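Local coordinates for trwC protein (Escherichia coli, PDB 1OMH) that recognises and processes origin-of-transfer DNA as a plasmid conjugative relaxase, and is represented here by its N-terminal relaxase domain, at residues E119-R124 with R190-V195; S153-P158 with S233-Q238; E57-N62 with V165-T170. All blocks are in the same frame, centred on the assembly; numbering follows the deposited sequence.

From the N terminus, helix 52-60 brings in the first half of contact 3. Helix 104-122 then supplies residues 119-124 of contact 1. The loop 153-158, between strands 145-152 and 158-167, starts contact 2. Strand 158-167 runs on to close contact 3 at 165-170, helix 189-206 closes contact 1 at 190-195, and helix 234-246 closes contact 2 at 233-238. Each pair of contacts crosses along the chain and none nests. Contact 1 joins two helices, contact 3 ties a helix to a sheet strand, and contact 2 joins a strand-connecting loop to a helix at the bound DNA. Contacts 1 and 2 lie on opposite sides of the chain's centre.

Contact 1: residues E119-R124 with R190-V195; sequences EQAEAR and RYLGAV. With nucleotides of chain A.
Arg124 comes obliquely to the Tyr191 ring, with NH2 lying 3.5 Å from Tyr191 CE2. The two side chains cross at about a right angle. The guanidinium and ring planes are inclined by 32°. The arginine chain is extended from CG to NE and takes the guanidinium to Tyr191. A bond within its own segment helps to orient the group: NH1 donates to Gln120 O at 2.9 Å. That oxygen lies in the guanidinium plane, while NH1 sits above the carbonyl plane of Gln120. Gln120 meets Val195 tip to tip, NE2 to CG1 at 3.4 Å. Its OE1 stands at the edge of the Tyr191 ring, and water 1 bridges the two polar groups. This water donates to Gln120 OE1 at 3.1 Å and is also hydrogen-bonded to Tyr191 OH at 2.6 Å. The contact is helix-on-helix packing within the relaxase domain, where the C-terminal end of helix 104-122 meets the first turns of helix 189-206. The apolar part lies deeper. Leu192 CD1 touches Ala121 CB at 3.9 Å, and Leu192 CD2 touches Gln120 CB at 4.0 Å. Thr117, one turn earlier, continues this surface against Leu192 and Val195. Arg124 also rests on Glu184 and Ile185 of helix 183-187. Another side of helix 189-206 faces the DNA. There the guanidinium of Arg190 has C6 of DT21 of chain A over one face, and Gly193 CA comes to 3.9 Å from O4 of the same nucleotide.

Contact 2: residues S153-P158 with S233-Q238; sequences SRERDP and SKRTEQ. With SO4 (sulfate ion), chain E; SO4 (sulfate ion), chain C; nucleotides of chain A.
The backbone of 153-158 makes a type I turn from Ser153 to Arg156, and this turn packs on the first turn of helix 234-246, with Glu155 CA 6.3 Å from Lys234 CA. Asp157 holds the helix start. Its OD2 accepts from Lys234 N at 2.9 Å, and the N-H points almost straight at it (163°), nearly along the C-O axis of the carboxylate. The aliphatic chain of Lys234 crosses Asp157 at about a right angle. Its NZ is linked by water 3 to Glu155 O. Glu155 packs with its carbons: CB meets Lys234 CB at 3.7 Å, and CG meets Arg235 CD, also at 3.7 Å. Ser153 forms an ST turn. Its OG, between the backbone N and the carbonyl carbon (chi1 79°), accepts from Glu155 N and Asp157 N and donates to water 2. That water accepts from Arg235 N and donates to Asp157 OD2 and to OP1 of DC24 of chain A, so it joins loop, helix and DNA. This is a phosphate-binding face of the relaxase. Arg235 NE donates to OP1 of DT25 of chain A at 2.8 Å, and NH2 to OP2 of the same phosphate. NH2 also donates to Lys262 O. Thr236 grips OP2 of DC24 of chain A with both N and OG1, the latter at 2.7 Å. Arg154 packs its CB near Arg235 CD, while its guanidinium edge binds two sulfate ions, probably from the crystallisation liquor. One also bonds His161 and His163, which hold zinc or copper in other structures of this protein.

Contact 3: residues E57-N62 with V165-T170; sequences ELLAGN and VILNMT
Leu58 CB presses on Leu167 CD2 at 3.5 Å, tighter than usual for two carbons. From there CG turns anti to the carbonyl carbon (chi1 -74°), and CD2 at the tip meets Met169, a selenomethionine here, 3.9 Å from its SE. The two chains cross at about a right angle. Met169 bends at chi3, and its CE comes to 3.4 Å from Leu58 O. Water 4 lies between Leu58 O and Asn168 N and probably links the two backbones beside the apolar contact. Leu167 CD2 also fits against the next residue of the helix, 3.4 Å from Leu59 N and 3.8 Å from Leu59 CD2. Leu59 CD2 then reaches Val165 CG1 at 4.2 Å. Just beyond, at Gly61, the helix closes in a Schellman motif, with Gly61 at positive phi. The contact is a buried hydrophobic join. In it, the last turn of helix 52-60 lies against the C-terminal end of strand 158-167 and the residues after it. That strand is central in the five-stranded antiparallel sheet. Leu59 also touches Ile82 of neighbouring strand 81-89 and Ile12 and Ala15 of helix 12-17, while Val165 packs on Phe148 of strand 145-152.

Contact 1: residues E119-R124 with R190-V195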
loop_
_atom_site.group_PDB
_atom_site.type_symbol
_atom_site.label_atom_id
_atom_site.label_comp_id
_atom_site.label_asym_id
_atom_site.label_seq_id
_atom_site.Cartn_x
_atom_site.Cartn_y
_atom_site.Cartn_z
ATOM N N GLU B 119 -3.531 12.336 -0.643
ATOM C CA GLU B 119 -4.251 13.604 -0.732
ATOM C C GLU B 119 -4.885 13.673 -2.115
ATOM O O GLU B 119 -6.010 14.133 -2.275
ATOM C CB GLU B 119 -3.303 14.789 -0.557
ATOM C CG GLU B 119 -2.872 15.072 0.873
ATOM C CD GLU B 119 -2.038 16.337 0.976
ATOM O OE1 GLU B 119 -2.562 17.426 0.656
ATOM O OE2 GLU B 119 -0.858 16.248 1.370
ATOM N N GLN B 120 -4.150 13.200 -3.114
ATOM C CA GLN B 120 -4.646 13.212 -4.478
ATOM C C GLN B 120 -5.687 12.130 -4.707
ATOM O O GLN B 120 -6.586 12.279 -5.545
ATOM C CB GLN B 120 -3.475 13.093 -5.455
ATOM C CG GLN B 120 -2.654 14.379 -5.473
ATOM C CD GLN B 120 -1.507 14.365 -6.461
ATOM O OE1 GLN B 120 -1.685 14.048 -7.636
ATOM N NE2 GLN B 120 -0.321 14.724 -5.988
ATOM N N ALA B 121 -5.578 11.038 -3.959
ATOM C CA ALA B 121 -6.561 9.973 -4.075
ATOM C C ALA B 121 -7.845 10.527 -3.452
ATOM O O ALA B 121 -8.946 10.265 -3.934
ATOM C CB ALA B 121 -6.096 8.733 -3.312
ATOM N N GLU B 122 -7.690 11.315 -2.389
ATOM C CA GLU B 122 -8.849 11.896 -1.714
ATOM C C GLU B 122 -9.569 12.915 -2.600
ATOM O O GLU B 122 -10.791 13.048 -2.544
ATOM C CB GLU B 122 -8.426 12.551 -0.396
ATOM C CG GLU B 122 -9.577 13.204 0.367
ATOM C CD GLU B 122 -9.164 13.684 1.742
ATOM O OE1 GLU B 122 -8.111 14.340 1.847
ATOM O OE2 GLU B 122 -9.894 13.415 2.717
ATOM N N ALA B 123 -8.810 13.636 -3.415
ATOM C CA ALA B 123 -9.403 14.618 -4.315
ATOM C C ALA B 123 -10.288 13.887 -5.321
ATOM O O ALA B 123 -11.097 14.504 -6.013
ATOM C CB ALA B 123 -8.307 15.401 -5.042
ATOM N N ARG B 124 -10.136 12.565 -5.387
ATOM C CA ARG B 124 -10.917 11.744 -6.306
ATOM C C ARG B 124 -12.057 10.982 -5.626
ATOM O O ARG B 124 -12.776 10.230 -6.279
ATOM C CB ARG B 124 -9.996 10.761 -7.039
ATOM C CG ARG B 124 -9.033 11.433 -8.011
ATOM C CD ARG B 124 -7.991 10.454 -8.541
ATOM N NE ARG B 124 -7.222 11.013 -9.655
ATOM C CZ ARG B 124 -6.319 11.982 -9.544
ATOM N NH1 ARG B 124 -6.043 12.518 -8.360
ATOM N NH2 ARG B 124 -5.687 12.420 -10.627
ATOM N N ARG B 190 -2.360 3.552 -11.482
ATOM C CA ARG B 190 -1.099 3.745 -12.187
ATOM C C ARG B 190 -0.612 5.172 -11.968
ATOM O O ARG B 190 0.555 5.396 -11.647
ATOM C CB ARG B 190 -1.285 3.487 -13.686
ATOM C CG ARG B 190 -0.215 4.106 -14.567
ATOM C CD ARG B 190 0.984 3.209 -14.712
ATOM N NE ARG B 190 0.674 2.035 -15.519
ATOM C CZ ARG B 190 1.584 1.171 -15.958
ATOM N NH1 ARG B 190 2.866 1.353 -15.668
ATOM N NH2 ARG B 190 1.213 0.123 -16.681
ATOM N N TYR B 191 -1.512 6.138 -12.138
ATOM C CA TYR B 191 -1.162 7.544 -11.960
ATOM C C TYR B 191 -0.729 7.865 -10.535
ATOM O O TYR B 191 0.223 8.614 -10.327
ATOM C CB TYR B 191 -2.342 8.447 -12.325
ATOM C CG TYR B 191 -2.069 9.918 -12.066
ATOM C CD1 TYR B 191 -1.332 10.678 -12.970
ATOM C CD2 TYR B 191 -2.528 10.538 -10.903
ATOM C CE1 TYR B 191 -1.057 12.026 -12.720
ATOM C CE2 TYR B 191 -2.260 11.877 -10.645
ATOM C CZ TYR B 191 -1.525 12.614 -11.555
ATOM O OH TYR B 191 -1.253 13.938 -11.294
ATOM N N LEU B 192 -1.440 7.322 -9.550
ATOM C CA LEU B 192 -1.094 7.586 -8.160
ATOM C C LEU B 192 0.235 6.930 -7.795
ATOM O O LEU B 192 0.968 7.435 -6.945
ATOM C CB LEU B 192 -2.219 7.111 -7.234
ATOM C CG LEU B 192 -3.517 7.917 -7.394
ATOM C CD1 LEU B 192 -4.648 7.239 -6.642
ATOM C CD2 LEU B 192 -3.310 9.345 -6.895
ATOM N N GLY B 193 0.547 5.812 -8.445
ATOM C CA GLY B 193 1.818 5.154 -8.185
ATOM C C GLY B 193 2.946 6.047 -8.680
ATOM O O GLY B 193 4.034 6.098 -8.096
ATOM N N ALA B 194 2.676 6.769 -9.765
ATOM C CA ALA B 194 3.666 7.669 -10.350
ATOM C C ALA B 194 3.862 8.869 -9.433
ATOM O O ALA B 194 4.960 9.413 -9.332
ATOM C CB ALA B 194 3.214 8.115 -11.738
ATOM N N VAL B 195 2.790 9.277 -8.760
ATOM C CA VAL B 195 2.858 10.393 -7.822
ATOM C C VAL B 195 3.695 9.996 -6.600
ATOM O O VAL B 195 4.490 10.793 -6.089
ATOM C CB VAL B 195 1.452 10.807 -7.335
ATOM C CG1 VAL B 195 1.567 11.916 -6.302
ATOM C CG2 VAL B 195 0.598 11.262 -8.525
ATOM P P DT A 20 -2.910 -0.902 -12.370
ATOM O OP1 DT A 20 -2.353 -1.040 -11.002
ATOM O OP2 DT A 20 -2.596 0.296 -13.175
ATOM O "O5'" DT A 20 -2.596 -2.224 -13.207
ATOM C "C5'" DT A 20 -2.166 -3.447 -12.583
ATOM C "C4'" DT A 20 -1.857 -4.465 -13.656
ATOM O "O4'" DT A 20 -2.990 -4.488 -14.546
ATOM C "C3'" DT A 20 -0.648 -4.077 -14.523
ATOM O "O3'" DT A 20 0.294 -5.162 -14.444
ATOM C "C2'" DT A 20 -1.047 -4.526 -15.919
ATOM C "C1'" DT A 20 -2.534 -4.745 -15.851
ATOM N N1 DT A 20 -3.444 -4.162 -16.838
ATOM C C2 DT A 20 -3.785 -5.014 -17.858
ATOM O O2 DT A 20 -3.349 -6.153 -17.943
ATOM N N3 DT A 20 -4.661 -4.497 -18.772
ATOM C C4 DT A 20 -5.229 -3.240 -18.766
ATOM O O4 DT A 20 -6.018 -2.933 -19.655
ATOM C C5 DT A 20 -4.822 -2.381 -17.666
ATOM C C7 DT A 20 -5.385 -0.994 -17.575
ATOM C C6 DT A 20 -3.951 -2.878 -16.768
ATOM P P DT A 21 1.398 -5.256 -13.284
ATOM O OP1 DT A 21 1.990 -6.595 -13.545
ATOM O OP2 DT A 21 0.806 -4.969 -11.965
ATOM O "O5'" DT A 21 2.479 -4.142 -13.645
ATOM C "C5'" DT A 21 3.237 -4.216 -14.857
ATOM C "C4'" DT A 21 4.470 -3.339 -14.775
ATOM O "O4'" DT A 21 4.073 -1.999 -14.387
ATOM C "C3'" DT A 21 5.499 -3.785 -13.727
ATOM O "O3'" DT A 21 6.623 -4.337 -14.440
ATOM C "C2'" DT A 21 6.109 -2.473 -13.264
ATOM C "C1'" DT A 21 5.093 -1.395 -13.610
ATOM N N1 DT A 21 4.496 -0.607 -12.497
ATOM C C2 DT A 21 5.368 0.083 -11.666
ATOM O O2 DT A 21 6.581 0.050 -11.785
ATOM N N3 DT A 21 4.760 0.821 -10.681
ATOM C C4 DT A 21 3.406 0.941 -10.437
ATOM O O4 DT A 21 3.015 1.655 -9.507
ATOM C C5 DT A 21 2.548 0.189 -11.335
ATOM C C7 DT A 21 1.065 0.258 -11.148
ATOM C C6 DT A 21 3.128 -0.541 -12.302
HETATM O O HOH W 1 0.236 15.365 -9.720
#

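Contact 2: residues S153-P158 with S233-Q238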
loop_
_atom_site.group_PDB
_atom_site.type_symbol
_atom_site.label_atom_id
_atom_site.label_comp_id
_atom_site.label_asym_id
_atom_site.label_seq_id
_atom_site.Cartn_x
_atom_site.Cartn_y
_atom_site.Cartn_z
ATOM N N SER B 153 9.117 -8.311 4.240
ATOM C CA SER B 153 8.399 -9.043 3.212
ATOM C C SER B 153 8.014 -10.396 3.803
ATOM O O SER B 153 8.422 -10.729 4.923
ATOM C CB SER B 153 9.295 -9.252 1.985
ATOM O OG SER B 153 10.208 -10.323 2.200
ATOM N N ARG B 154 7.237 -11.170 3.054
ATOM C CA ARG B 154 6.812 -12.484 3.517
ATOM C C ARG B 154 8.002 -13.428 3.669
ATOM O O ARG B 154 7.876 -14.494 4.267
ATOM C CB ARG B 154 5.791 -13.096 2.549
ATOM C CG ARG B 154 4.460 -12.352 2.477
ATOM C CD ARG B 154 3.829 -12.205 3.853
ATOM N NE ARG B 154 2.491 -11.621 3.792
ATOM C CZ ARG B 154 1.383 -12.297 3.492
ATOM N NH1 ARG B 154 0.215 -11.668 3.458
ATOM N NH2 ARG B 154 1.435 -13.603 3.238
ATOM N N GLU B 155 9.150 -13.044 3.114
ATOM C CA GLU B 155 10.349 -13.866 3.224
ATOM C C GLU B 155 11.335 -13.216 4.194
ATOM O O GLU B 155 12.500 -13.613 4.294
ATOM C CB GLU B 155 10.990 -14.071 1.849
ATOM C CG GLU B 155 10.333 -15.177 1.016
ATOM C CD GLU B 155 10.410 -16.537 1.702
ATOM O OE1 GLU B 155 11.456 -16.828 2.314
ATOM O OE2 GLU B 155 9.438 -17.319 1.624
ATOM N N ARG B 156 10.832 -12.211 4.907
ATOM C CA ARG B 156 11.587 -11.468 5.908
ATOM C C ARG B 156 12.725 -10.589 5.398
ATOM O O ARG B 156 13.678 -10.310 6.131
ATOM C CB ARG B 156 12.102 -12.422 6.999
ATOM C CG ARG B 156 10.981 -13.077 7.811
ATOM C CD ARG B 156 9.974 -12.033 8.310
ATOM N NE ARG B 156 8.910 -12.607 9.134
ATOM C CZ ARG B 156 7.846 -11.928 9.559
ATOM N NH1 ARG B 156 7.699 -10.651 9.235
ATOM N NH2 ARG B 156 6.928 -12.523 10.313
ATOM N N ASP B 157 12.634 -10.162 4.141
ATOM C CA ASP B 157 13.632 -9.260 3.575
ATOM C C ASP B 157 13.190 -7.847 3.936
ATOM O O ASP B 157 12.012 -7.615 4.229
ATOM C CB ASP B 157 13.662 -9.341 2.043
ATOM C CG ASP B 157 14.485 -10.492 1.527
ATOM O OD1 ASP B 157 15.624 -10.660 2.003
ATOM O OD2 ASP B 157 14.003 -11.212 0.626
ATOM N N PRO B 158 14.126 -6.884 3.939
ATOM C CA PRO B 158 13.727 -5.508 4.260
ATOM C C PRO B 158 12.736 -5.147 3.154
ATOM O O PRO B 158 13.015 -5.389 1.978
ATOM C CB PRO B 158 15.034 -4.725 4.132
ATOM C CG PRO B 158 16.084 -5.753 4.464
ATOM C CD PRO B 158 15.584 -6.985 3.744
ATOM N N SER B 233 15.743 -9.863 -2.452
ATOM C CA SER B 233 14.426 -9.968 -3.084
ATOM C C SER B 233 14.038 -11.431 -3.271
ATOM O O SER B 233 13.846 -11.897 -4.391
ATOM C CB SER B 233 14.422 -9.265 -4.447
ATOM O OG SER B 233 14.690 -7.876 -4.309
ATOM N N LYS B 234 13.914 -12.143 -2.158
ATOM C CA LYS B 234 13.561 -13.558 -2.174
ATOM C C LYS B 234 12.212 -13.840 -2.821
ATOM O O LYS B 234 12.077 -14.818 -3.547
ATOM C CB LYS B 234 13.584 -14.113 -0.743
ATOM C CG LYS B 234 14.990 -14.181 -0.134
ATOM C CD LYS B 234 14.940 -14.656 1.319
ATOM C CE LYS B 234 16.331 -14.726 1.931
ATOM N NZ LYS B 234 16.281 -15.184 3.358
ATOM N N ARG B 235 11.212 -13.003 -2.553
ATOM C CA ARG B 235 9.897 -13.210 -3.156
ATOM C C ARG B 235 9.977 -13.111 -4.679
ATOM O O ARG B 235 9.354 -13.899 -5.389
ATOM C CB ARG B 235 8.880 -12.213 -2.590
ATOM C CG ARG B 235 8.482 -12.514 -1.145
ATOM C CD ARG B 235 7.611 -13.773 -1.059
ATOM N NE ARG B 235 6.340 -13.565 -1.746
ATOM C CZ ARG B 235 5.858 -14.361 -2.696
ATOM N NH1 ARG B 235 6.537 -15.434 -3.077
ATOM N NH2 ARG B 235 4.699 -14.071 -3.273
ATOM N N THR B 236 10.764 -12.166 -5.187
ATOM C CA THR B 236 10.913 -12.017 -6.632
ATOM C C THR B 236 11.528 -13.288 -7.206
ATOM O O THR B 236 11.145 -13.743 -8.284
ATOM C CB THR B 236 11.834 -10.832 -6.993
ATOM O OG1 THR B 236 11.239 -9.613 -6.536
ATOM C CG2 THR B 236 12.053 -10.764 -8.497
ATOM N N GLU B 237 12.482 -13.855 -6.473
ATOM C CA GLU B 237 13.162 -15.077 -6.900
ATOM C C GLU B 237 12.180 -16.246 -6.953
ATOM O O GLU B 237 12.226 -17.051 -7.877
ATOM C CB GLU B 237 14.309 -15.412 -5.940
ATOM C CG GLU B 237 15.294 -16.444 -6.476
ATOM C CD GLU B 237 16.305 -16.884 -5.426
ATOM O OE1 GLU B 237 16.726 -16.038 -4.606
ATOM O OE2 GLU B 237 16.688 -18.075 -5.426
ATOM N N GLN B 238 11.301 -16.334 -5.960
ATOM C CA GLN B 238 10.310 -17.406 -5.914
ATOM C C GLN B 238 9.328 -17.268 -7.078
ATOM O O GLN B 238 8.930 -18.256 -7.700
ATOM C CB GLN B 238 9.573 -17.383 -4.567
ATOM C CG GLN B 238 10.458 -17.831 -3.395
ATOM C CD GLN B 238 9.805 -17.642 -2.027
ATOM O OE1 GLN B 238 10.164 -18.314 -1.055
ATOM N NE2 GLN B 238 8.855 -16.719 -1.943
HETATM S S SO4 E . -2.221 -14.534 2.662
HETATM O O1 SO4 E . -1.085 -15.286 3.227
HETATM O O2 SO4 E . -2.344 -14.816 1.217
HETATM O O3 SO4 E . -1.993 -13.090 2.856
HETATM O O4 SO4 E . -3.461 -14.942 3.350
HETATM S S SO4 C . 2.291 -8.016 4.264
HETATM O O1 SO4 C . 2.192 -7.690 5.700
HETATM O O2 SO4 C . 3.635 -8.548 3.959
HETATM O O3 SO4 C . 2.062 -6.794 3.472
HETATM O O4 SO4 C . 1.272 -9.029 3.928
ATOM P P DC A 24 10.586 -8.616 -2.973
ATOM O OP1 DC A 24 10.846 -8.581 -1.510
ATOM O OP2 DC A 24 11.204 -9.677 -3.809
ATOM O "O5'" DC A 24 9.013 -8.605 -3.240
ATOM C "C5'" DC A 24 8.073 -7.975 -2.355
ATOM C "C4'" DC A 24 6.699 -8.038 -2.979
ATOM O "O4'" DC A 24 6.825 -7.602 -4.348
ATOM C "C3'" DC A 24 6.089 -9.446 -3.031
ATOM O "O3'" DC A 24 4.937 -9.337 -2.166
ATOM C "C2'" DC A 24 5.367 -9.474 -4.369
ATOM C "C1'" DC A 24 5.956 -8.342 -5.178
ATOM N N1 DC A 24 6.615 -8.617 -6.463
ATOM C C2 DC A 24 5.804 -8.883 -7.569
ATOM O O2 DC A 24 4.586 -8.984 -7.397
ATOM N N3 DC A 24 6.367 -9.018 -8.790
ATOM C C4 DC A 24 7.690 -8.908 -8.926
ATOM N N4 DC A 24 8.204 -9.015 -10.153
ATOM C C5 DC A 24 8.547 -8.679 -7.809
ATOM C C6 DC A 24 7.973 -8.552 -6.605
ATOM P P DT A 25 4.042 -10.628 -1.789
ATOM O OP1 DT A 25 4.816 -11.399 -0.784
ATOM O OP2 DT A 25 3.536 -11.315 -3.004
ATOM O "O5'" DT A 25 2.778 -9.969 -1.076
ATOM C "C5'" DT A 25 2.945 -8.990 -0.044
ATOM C "C4'" DT A 25 1.718 -8.112 0.060
ATOM O "O4'" DT A 25 1.595 -7.306 -1.131
ATOM C "C3'" DT A 25 0.422 -8.909 0.127
ATOM O "O3'" DT A 25 0.092 -9.122 1.497
ATOM C "C2'" DT A 25 -0.599 -7.984 -0.504
ATOM C "C1'" DT A 25 0.220 -7.102 -1.439
ATOM N N1 DT A 25 0.021 -7.339 -2.886
ATOM C C2 DT A 25 -1.088 -6.775 -3.487
ATOM O O2 DT A 25 -1.927 -6.125 -2.878
ATOM N N3 DT A 25 -1.185 -7.006 -4.838
ATOM C C4 DT A 25 -0.312 -7.731 -5.627
ATOM O O4 DT A 25 -0.531 -7.847 -6.832
ATOM C C5 DT A 25 0.820 -8.304 -4.929
ATOM C C7 DT A 25 1.821 -9.107 -5.699
ATOM C C6 DT A 25 0.924 -8.084 -3.613
HETATM O O HOH W 2 11.361 -10.725 -0.358
HETATM O O HOH W 3 15.372 -12.993 5.104
#

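Contact 3: residues E57-N62 with V165-T170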
loop_
_atom_site.group_PDB
_atom_site.type_symbol
_atom_site.label_atom_id
_atom_site.label_comp_id
_atom_site.label_asym_id
_atom_site.label_seq_id
_atom_site.Cartn_x
_atom_site.Cartn_y
_atom_site.Cartn_z
ATOM N N GLU B 57 -14.749 -1.473 13.568
ATOM C CA GLU B 57 -16.152 -1.162 13.361
ATOM C C GLU B 57 -16.343 -0.385 12.064
ATOM O O GLU B 57 -17.253 -0.688 11.289
ATOM C CB GLU B 57 -16.726 -0.383 14.544
ATOM C CG GLU B 57 -15.978 0.866 14.916
ATOM C CD GLU B 57 -16.711 1.662 15.978
ATOM O OE1 GLU B 57 -17.397 2.647 15.617
ATOM O OE2 GLU B 57 -16.613 1.289 17.170
ATOM N N LEU B 58 -15.486 0.605 11.825
ATOM C CA LEU B 58 -15.577 1.386 10.599
ATOM C C LEU B 58 -15.525 0.440 9.411
ATOM O O LEU B 58 -16.263 0.607 8.441
ATOM C CB LEU B 58 -14.451 2.405 10.520
ATOM C CG LEU B 58 -14.605 3.602 11.456
ATOM C CD1 LEU B 58 -13.394 4.494 11.335
ATOM C CD2 LEU B 58 -15.875 4.376 11.110
ATOM N N LEU B 59 -14.663 -0.570 9.488
ATOM C CA LEU B 59 -14.573 -1.547 8.411
ATOM C C LEU B 59 -15.942 -2.209 8.273
ATOM O O LEU B 59 -16.373 -2.545 7.173
ATOM C CB LEU B 59 -13.519 -2.610 8.732
ATOM C CG LEU B 59 -12.039 -2.233 8.598
ATOM C CD1 LEU B 59 -11.177 -3.302 9.257
ATOM C CD2 LEU B 59 -11.674 -2.087 7.126
ATOM N N ALA B 60 -16.620 -2.386 9.403
ATOM C CA ALA B 60 -17.941 -3.008 9.424
ATOM C C ALA B 60 -19.040 -2.024 9.020
ATOM O O ALA B 60 -20.204 -2.404 8.903
ATOM C CB ALA B 60 -18.227 -3.572 10.819
ATOM N N GLY B 61 -18.664 -0.763 8.821
ATOM C CA GLY B 61 -19.622 0.255 8.422
ATOM C C GLY B 61 -20.338 0.947 9.569
ATOM O O GLY B 61 -21.483 1.371 9.416
ATOM N N ASN B 62 -19.656 1.085 10.706
ATOM C CA ASN B 62 -20.237 1.711 11.892
ATOM C C ASN B 62 -19.625 3.069 12.234
ATOM O O ASN B 62 -18.509 3.152 12.751
ATOM C CB ASN B 62 -20.087 0.766 13.084
ATOM C CG ASN B 62 -20.924 1.188 14.272
ATOM O OD1 ASN B 62 -20.628 2.176 14.942
ATOM N ND2 ASN B 62 -21.988 0.438 14.535
ATOM N N VAL B 165 -5.475 1.728 4.106
ATOM C CA VAL B 165 -6.820 1.196 4.023
ATOM C C VAL B 165 -7.873 2.297 3.981
ATOM O O VAL B 165 -8.203 2.914 5.005
ATOM C CB VAL B 165 -7.119 0.247 5.203
ATOM C CG1 VAL B 165 -8.515 -0.349 5.050
ATOM C CG2 VAL B 165 -6.067 -0.867 5.251
ATOM N N ILE B 166 -8.386 2.546 2.781
ATOM C CA ILE B 166 -9.420 3.550 2.596
ATOM C C ILE B 166 -10.741 2.864 2.920
ATOM O O ILE B 166 -11.173 1.956 2.209
ATOM C CB ILE B 166 -9.481 4.063 1.138
ATOM C CG1 ILE B 166 -8.187 4.792 0.759
ATOM C CG2 ILE B 166 -10.650 5.024 0.982
ATOM C CD1 ILE B 166 -6.971 3.916 0.653
ATOM N N LEU B 167 -11.389 3.290 3.994
ATOM C CA LEU B 167 -12.651 2.670 4.361
ATOM C C LEU B 167 -13.726 3.020 3.338
ATOM O O LEU B 167 -13.680 4.081 2.708
ATOM C CB LEU B 167 -13.041 3.100 5.773
ATOM C CG LEU B 167 -12.027 2.504 6.760
ATOM C CD1 LEU B 167 -11.344 3.603 7.537
ATOM C CD2 LEU B 167 -12.712 1.512 7.676
ATOM N N ASN B 168 -14.677 2.105 3.165
ATOM C CA ASN B 168 -15.764 2.275 2.205
ATOM C C ASN B 168 -16.795 3.284 2.706
ATOM O O ASN B 168 -17.937 2.927 2.994
ATOM C CB ASN B 168 -16.427 0.916 1.958
ATOM C CG ASN B 168 -17.359 0.916 0.763
ATOM O OD1 ASN B 168 -18.006 -0.095 0.473
ATOM N ND2 ASN B 168 -17.431 2.041 0.059
HETATM N N MSE B 169 -16.396 4.547 2.795
HETATM C CA MSE B 169 -17.302 5.577 3.284
HETATM C C MSE B 169 -16.848 6.975 2.922
HETATM O O MSE B 169 -15.655 7.251 2.822
HETATM C CB MSE B 169 -17.417 5.485 4.808
HETATM C CG MSE B 169 -16.104 5.771 5.517
HETATM SE SE MSE B 169 -16.250 5.507 7.431
HETATM C CE MSE B 169 -16.800 3.736 7.370
ATOM N N THR B 170 -17.816 7.866 2.747
ATOM C CA THR B 170 -17.528 9.249 2.416
ATOM C C THR B 170 -18.783 10.071 2.707
ATOM O O THR B 170 -19.897 9.587 2.547
ATOM C CB THR B 170 -17.099 9.380 0.932
ATOM O OG1 THR B 170 -16.720 10.731 0.657
ATOM C CG2 THR B 170 -18.223 8.953 -0.003
HETATM O O HOH W 4 -15.705 0.518 5.665
#